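Local atomic coordinates of shikimate dehydrogenase (NADP(+)) (Thermotoga maritima, PDB entry 3U62), a protein that catalyses the reversible NADPH-linked reduction of 3-dehydroshikimate to shikimate, a step of chorismate and aromatic amino acid biosynthesis. Residues L223-Y226 / Y227-M230; G90-T93 / D94-G97. All blocks are in the same frame, centred on the assembly; numbering follows the deposited sequence.

Both contacts are local and partly buried, and both involve helices that run between the substrate-binding domain and the Rossmann domain. Interaction 1 is two successive turns inside helix 222-235, where aromatic packing and one side-chain amide supplement regular helical bonds. Interaction 2 is a helix start, where the strand 89-91 passes through N92 and T93 into helix 94-101; there an indole packs back on the loop and one backbone bond closes the first turn. The two helices touch: Q228 CB lies 3.4 Å from T93 O and M224 CE 3.8 Å from D94 O. N232 joins them further, its amide bonding Q228 OE1 and T93 OG1.

Interaction 1: residues L223-Y226 / Y227-M230; sequences LMFY and YQAM
Y226 and Y227 set their rings in a T-shaped (edge-to-face) stack on successive positions of helix 222-235, one of the helices bridging the two domains of the shikimate dehydrogenase fold. The ring planes are 89° apart and the centroids 5.1 Å. The edge of Y226 points at the face of Y227, with Y226 CD2 3.7 Å above that ring and over its centre. Neighbours on a helix diverge, and their first torsions bring them together: Y226 CG is anti to its backbone N, whereas Y227 CG is anti to its own carbonyl carbon (chi1 -72°). One turn earlier, L223 runs alongside Y227 and puts its CD2 3.8 Å from Y227 CE1. Beyond the stack, F244 of helix 241-248 meets the Y226 ring.

Q228 works on another side of the helix, beside N83 of the predicted shikimate site, while F225 reaches S15 of the same site. The Q228 chain folds back on the preceding turn, bent at chi2 (86°), so that NE2 donates to F225 O over 3.1 Å, in the carbonyl plane and on a lone pair. F225 O therefore takes two donors, because A229 N makes its regular i to i+4 bond there too. At the other end of the amide, OE1 accepts from N232 ND2, which fixes the rotation of the group. The same NE2 lies 3.5 Å from F225 CD1.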
ATOM      1  N   LEU A 223       3.152  -2.881  -9.149  1.00 10.30           N
ATOM      2  CA  LEU A 223       3.268  -1.518  -9.684  1.00 10.32           C
ATOM      3  C   LEU A 223       3.243  -0.472  -8.573  1.00  8.63           C
ATOM      4  O   LEU A 223       4.041   0.469  -8.583  1.00  9.10           O
ATOM      5  CB  LEU A 223       2.163  -1.227 -10.707  1.00 11.33           C
ATOM      6  CG  LEU A 223       2.370  -1.648 -12.167  1.00 15.10           C
ATOM      7  CD1 LEU A 223       1.053  -1.542 -12.927  1.00 13.17           C
ATOM      8  CD2 LEU A 223       3.449  -0.802 -12.850  1.00 16.57           C
ATOM      9  N   MET A 224       2.323  -0.643  -7.625  1.00  8.31           N
ATOM     10  CA  MET A 224       2.230   0.216  -6.445  1.00  9.24           C
ATOM     11  C   MET A 224       3.545   0.207  -5.668  1.00  8.39           C
ATOM     12  O   MET A 224       4.034   1.263  -5.260  1.00  8.31           O
ATOM     13  CB  MET A 224       1.072  -0.234  -5.549  1.00 11.40           C
ATOM     14  CG  MET A 224       0.859   0.603  -4.295  1.00 10.86           C
ATOM     15  SD  MET A 224      -0.421  -0.104  -3.241  1.00 11.88           S
ATOM     16  CE  MET A 224      -0.310   0.961  -1.804  1.00 14.02           C
ATOM     17  N   PHE A 225       4.111  -0.985  -5.477  1.00  7.39           N
ATOM     18  CA  PHE A 225       5.395  -1.138  -4.797  1.00  8.09           C
ATOM     19  C   PHE A 225       6.517  -0.412  -5.536  1.00  8.35           C
ATOM     20  O   PHE A 225       7.318   0.294  -4.922  1.00  7.95           O
ATOM     21  CB  PHE A 225       5.760  -2.617  -4.617  1.00  8.06           C
ATOM     22  CG  PHE A 225       7.120  -2.824  -4.016  1.00  7.73           C
ATOM     23  CD1 PHE A 225       7.295  -2.797  -2.636  1.00 10.11           C
ATOM     24  CD2 PHE A 225       8.235  -3.013  -4.829  1.00  9.96           C
ATOM     25  CE1 PHE A 225       8.555  -2.971  -2.072  1.00 11.17           C
ATOM     26  CE2 PHE A 225       9.500  -3.184  -4.276  1.00 12.62           C
ATOM     27  CZ  PHE A 225       9.661  -3.164  -2.894  1.00 10.60           C
ATOM     28  N   TYR A 226       6.566  -0.608  -6.853  1.00  7.85           N
ATOM     29  CA  TYR A 226       7.552   0.020  -7.730  1.00  7.69           C
ATOM     30  C   TYR A 226       7.534   1.538  -7.586  1.00  8.50           C
ATOM     31  O   TYR A 226       8.581   2.157  -7.379  1.00  8.47           O
ATOM     32  CB  TYR A 226       7.273  -0.391  -9.180  1.00  9.05           C
ATOM     33  CG  TYR A 226       8.218   0.160 -10.230  1.00  8.45           C
ATOM     34  CD1 TYR A 226       9.409  -0.498 -10.540  1.00  8.89           C
ATOM     35  CD2 TYR A 226       7.899   1.315 -10.948  1.00 11.47           C
ATOM     36  CE1 TYR A 226      10.272  -0.006 -11.517  1.00 11.55           C
ATOM     37  CE2 TYR A 226       8.754   1.817 -11.925  1.00 12.24           C
ATOM     38  CZ  TYR A 226       9.937   1.151 -12.205  1.00 12.19           C
ATOM     39  OH  TYR A 226      10.786   1.643 -13.171  1.00 15.87           O
ATOM     40  N   TYR A 227       6.347   2.130  -7.678  1.00  8.40           N
ATOM     41  CA  TYR A 227       6.228   3.584  -7.669  1.00  8.38           C
ATOM     42  C   TYR A 227       6.357   4.222  -6.285  1.00  8.06           C
ATOM     43  O   TYR A 227       6.822   5.361  -6.181  1.00  8.37           O
ATOM     44  CB  TYR A 227       4.950   4.035  -8.374  1.00  9.27           C
ATOM     45  CG  TYR A 227       5.000   3.877  -9.879  1.00 10.16           C
ATOM     46  CD1 TYR A 227       4.132   3.007 -10.538  1.00  9.86           C
ATOM     47  CD2 TYR A 227       5.916   4.598 -10.648  1.00 10.88           C
ATOM     48  CE1 TYR A 227       4.169   2.858 -11.920  1.00 13.64           C
ATOM     49  CE2 TYR A 227       5.966   4.459 -12.030  1.00 13.05           C
ATOM     50  CZ  TYR A 227       5.088   3.589 -12.659  1.00 12.18           C
ATOM     51  OH  TYR A 227       5.135   3.446 -14.025  1.00 19.06           O
ATOM     52  N   GLN A 228       5.957   3.510  -5.231  1.00  8.48           N
ATOM     53  CA  GLN A 228       6.196   4.014  -3.873  1.00  7.43           C
ATOM     54  C   GLN A 228       7.689   4.005  -3.547  1.00  7.17           C
ATOM     55  O   GLN A 228       8.186   4.922  -2.894  1.00  7.52           O
ATOM     56  CB  GLN A 228       5.351   3.294  -2.801  1.00  8.15           C
ATOM     57  CG  GLN A 228       5.661   1.816  -2.554  1.00 10.69           C
ATOM     58  CD  GLN A 228       6.782   1.583  -1.547  1.00  9.35           C
ATOM     59  OE1 GLN A 228       6.889   2.279  -0.536  1.00  9.47           O
ATOM     60  NE2 GLN A 228       7.617   0.586  -1.822  1.00  9.56           N
ATOM     61  N   ALA A 229       8.393   2.977  -4.023  1.00  7.01           N
ATOM     62  CA  ALA A 229       9.844   2.878  -3.859  1.00  7.59           C
ATOM     63  C   ALA A 229      10.559   4.027  -4.563  1.00  7.66           C
ATOM     64  O   ALA A 229      11.508   4.597  -4.022  1.00  7.96           O
ATOM     65  CB  ALA A 229      10.349   1.540  -4.376  1.00  8.04           C
ATOM     66  N   MET A 230      10.093   4.355  -5.768  1.00  7.69           N
ATOM     67  CA  MET A 230      10.601   5.492  -6.530  1.00  9.42           C
ATOM     68  C   MET A 230      10.456   6.788  -5.734  1.00  8.27           C
ATOM     69  O   MET A 230      11.407   7.568  -5.626  1.00  8.33           O
ATOM     70  CB  MET A 230       9.864   5.604  -7.867  1.00  9.89           C
ATOM     71  CG  MET A 230      10.260   6.809  -8.717  1.00 11.40           C
ATOM     72  SD  MET A 230       9.254   6.989 -10.203  1.00 15.53           S
ATOM     73  CE  MET A 230       9.818   5.592 -11.176  1.00 16.03           C
TER

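Interaction 2: residues G90-T93 / D94-G97; sequences GYNT and DWVG
W95 folds back against N92 at the start of helix 94-101, where the chain leaves strand 89-91 of the substrate-binding domain and enters a helix leading to the Rossmann domain. From CB the chain turns so that CG sits between the backbone N and the carbonyl carbon (chi1 74°), which swings the indole toward the preceding loop rather than out along the helix. CD1 is the first ring atom to arrive there: it lies 3.2 Å from the backbone carbonyl O of N92 and 4.0 Å from N92 CB, which approaches the ring edge in plane. NE1 comes next, 3.1 Å from N92 O, and donates a hydrogen bond to D75 OD2. CE2 already draws away, 4.2 Å from that oxygen. Over one face of the indole lies V96 CG2, 3.7 Å above the plane and over its centre, while Y125 of helix 118-129 meets the indole edge-to-face. With an alanine here, D75 would probably lose its indole donor and a gap is likely to open between V96 CG2 and Y125, where the indole had lain.

T93 is held from outside the turn, its N bonding to N83 OD1 and its OG1 to N232 OD1. That fixes the residue just before D94, a predicted shikimate ligand whose side chain reaches the predicted proton acceptor K63. The first helical turn closes where G97 N donates to T93 O over 2.9 Å (N-H...O 157°), with V96 CB packed 3.5 Å from T93 O.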
ATOM      1  N   GLY A  90       7.642  12.627   8.401  1.00  8.49           N
ATOM      2  CA  GLY A  90       6.845  11.505   7.917  1.00  8.08           C
ATOM      3  C   GLY A  90       6.104  11.826   6.632  1.00  8.90           C
ATOM      4  O   GLY A  90       5.570  12.924   6.468  1.00 10.44           O
ATOM      5  N   TYR A  91       6.075  10.853   5.724  1.00  7.65           N
ATOM      6  CA  TYR A  91       5.446  11.018   4.419  1.00  7.85           C
ATOM      7  C   TYR A  91       4.591   9.809   4.087  1.00  7.15           C
ATOM      8  O   TYR A  91       4.749   8.743   4.688  1.00  6.96           O
ATOM      9  CB  TYR A  91       6.518  11.198   3.343  1.00  8.41           C
ATOM     10  CG  TYR A  91       7.438  12.362   3.610  1.00  9.70           C
ATOM     11  CD1 TYR A  91       8.699  12.167   4.174  1.00 11.03           C
ATOM     12  CD2 TYR A  91       7.040  13.666   3.316  1.00 11.17           C
ATOM     13  CE1 TYR A  91       9.543  13.241   4.426  1.00 12.46           C
ATOM     14  CE2 TYR A  91       7.872  14.746   3.565  1.00 11.84           C
ATOM     15  CZ  TYR A  91       9.122  14.527   4.120  1.00 13.99           C
ATOM     16  OH  TYR A  91       9.951  15.595   4.367  1.00 14.90           O
ATOM     17  N   ASN A  92       3.680   9.976   3.135  1.00  6.89           N
ATOM     18  CA  ASN A  92       2.959   8.838   2.589  1.00  6.44           C
ATOM     19  C   ASN A  92       3.199   8.717   1.091  1.00  6.91           C
ATOM     20  O   ASN A  92       2.804   9.589   0.312  1.00  7.35           O
ATOM     21  CB  ASN A  92       1.465   8.906   2.911  1.00  7.02           C
ATOM     22  CG  ASN A  92       0.759   7.577   2.691  1.00  6.86           C
ATOM     23  OD1 ASN A  92       0.342   6.920   3.644  1.00 10.01           O
ATOM     24  ND2 ASN A  92       0.623   7.175   1.431  1.00  4.82           N
ATOM     25  N   THR A  93       3.858   7.631   0.700  1.00  6.67           N
ATOM     26  CA  THR A  93       4.177   7.380  -0.701  1.00  7.11           C
ATOM     27  C   THR A  93       3.292   6.281  -1.289  1.00  6.47           C
ATOM     28  O   THR A  93       3.335   6.027  -2.496  1.00  7.17           O
ATOM     29  CB  THR A  93       5.663   7.015  -0.894  1.00  6.76           C
ATOM     30  OG1 THR A  93       5.958   5.802  -0.192  1.00  7.84           O
ATOM     31  CG2 THR A  93       6.557   8.127  -0.367  1.00  8.39           C
ATOM     32  N   ASP A  94       2.499   5.636  -0.434  1.00  6.67           N
ATOM     33  CA  ASP A  94       1.557   4.605  -0.872  1.00  7.31           C
ATOM     34  C   ASP A  94       0.534   5.145  -1.867  1.00  7.12           C
ATOM     35  O   ASP A  94       0.281   4.513  -2.895  1.00  7.67           O
ATOM     36  CB  ASP A  94       0.836   3.960   0.320  1.00  7.11           C
ATOM     37  CG  ASP A  94       1.640   2.843   0.969  1.00  9.18           C
ATOM     38  OD1 ASP A  94       2.555   2.288   0.321  1.00 10.58           O
ATOM     39  OD2 ASP A  94       1.344   2.511   2.139  1.00 12.14           O
ATOM     40  N   TRP A  95      -0.048   6.308  -1.567  1.00  6.70           N
ATOM     41  CA  TRP A  95      -1.047   6.910  -2.455  1.00  6.69           C
ATOM     42  C   TRP A  95      -0.451   7.310  -3.803  1.00  6.76           C
ATOM     43  O   TRP A  95      -1.117   7.203  -4.836  1.00  6.62           O
ATOM     44  CB  TRP A  95      -1.777   8.090  -1.794  1.00  6.34           C
ATOM     45  CG  TRP A  95      -0.989   9.368  -1.662  1.00  4.90           C
ATOM     46  CD1 TRP A  95      -0.240   9.756  -0.591  1.00  6.65           C
ATOM     47  CD2 TRP A  95      -0.900  10.435  -2.619  1.00  6.81           C
ATOM     48  NE1 TRP A  95       0.317  10.991  -0.819  1.00  7.69           N
ATOM     49  CE2 TRP A  95      -0.069  11.431  -2.057  1.00  7.79           C
ATOM     50  CE3 TRP A  95      -1.435  10.643  -3.900  1.00  8.02           C
ATOM     51  CZ2 TRP A  95       0.242  12.616  -2.728  1.00  7.79           C
ATOM     52  CZ3 TRP A  95      -1.124  11.825  -4.568  1.00  7.54           C
ATOM     53  CH2 TRP A  95      -0.293  12.795  -3.977  1.00  8.23           C
ATOM     54  N   VAL A  96       0.801   7.767  -3.779  1.00  5.86           N
ATOM     55  CA  VAL A  96       1.557   8.065  -4.997  1.00  7.19           C
ATOM     56  C   VAL A  96       1.737   6.784  -5.812  1.00  6.90           C
ATOM     57  O   VAL A  96       1.568   6.792  -7.035  1.00  8.76           O
ATOM     58  CB  VAL A  96       2.936   8.704  -4.675  1.00  7.53           C
ATOM     59  CG1 VAL A  96       3.824   8.771  -5.916  1.00  9.15           C
ATOM     60  CG2 VAL A  96       2.755  10.095  -4.076  1.00  9.49           C
ATOM     61  N   GLY A  97       2.068   5.691  -5.123  1.00  6.81           N
ATOM     62  CA  GLY A  97       2.179   4.375  -5.746  1.00  7.47           C
ATOM     63  C   GLY A  97       0.905   3.958  -6.457  1.00  6.58           C
ATOM     64  O   GLY A  97       0.959   3.405  -7.557  1.00  7.23           O
TER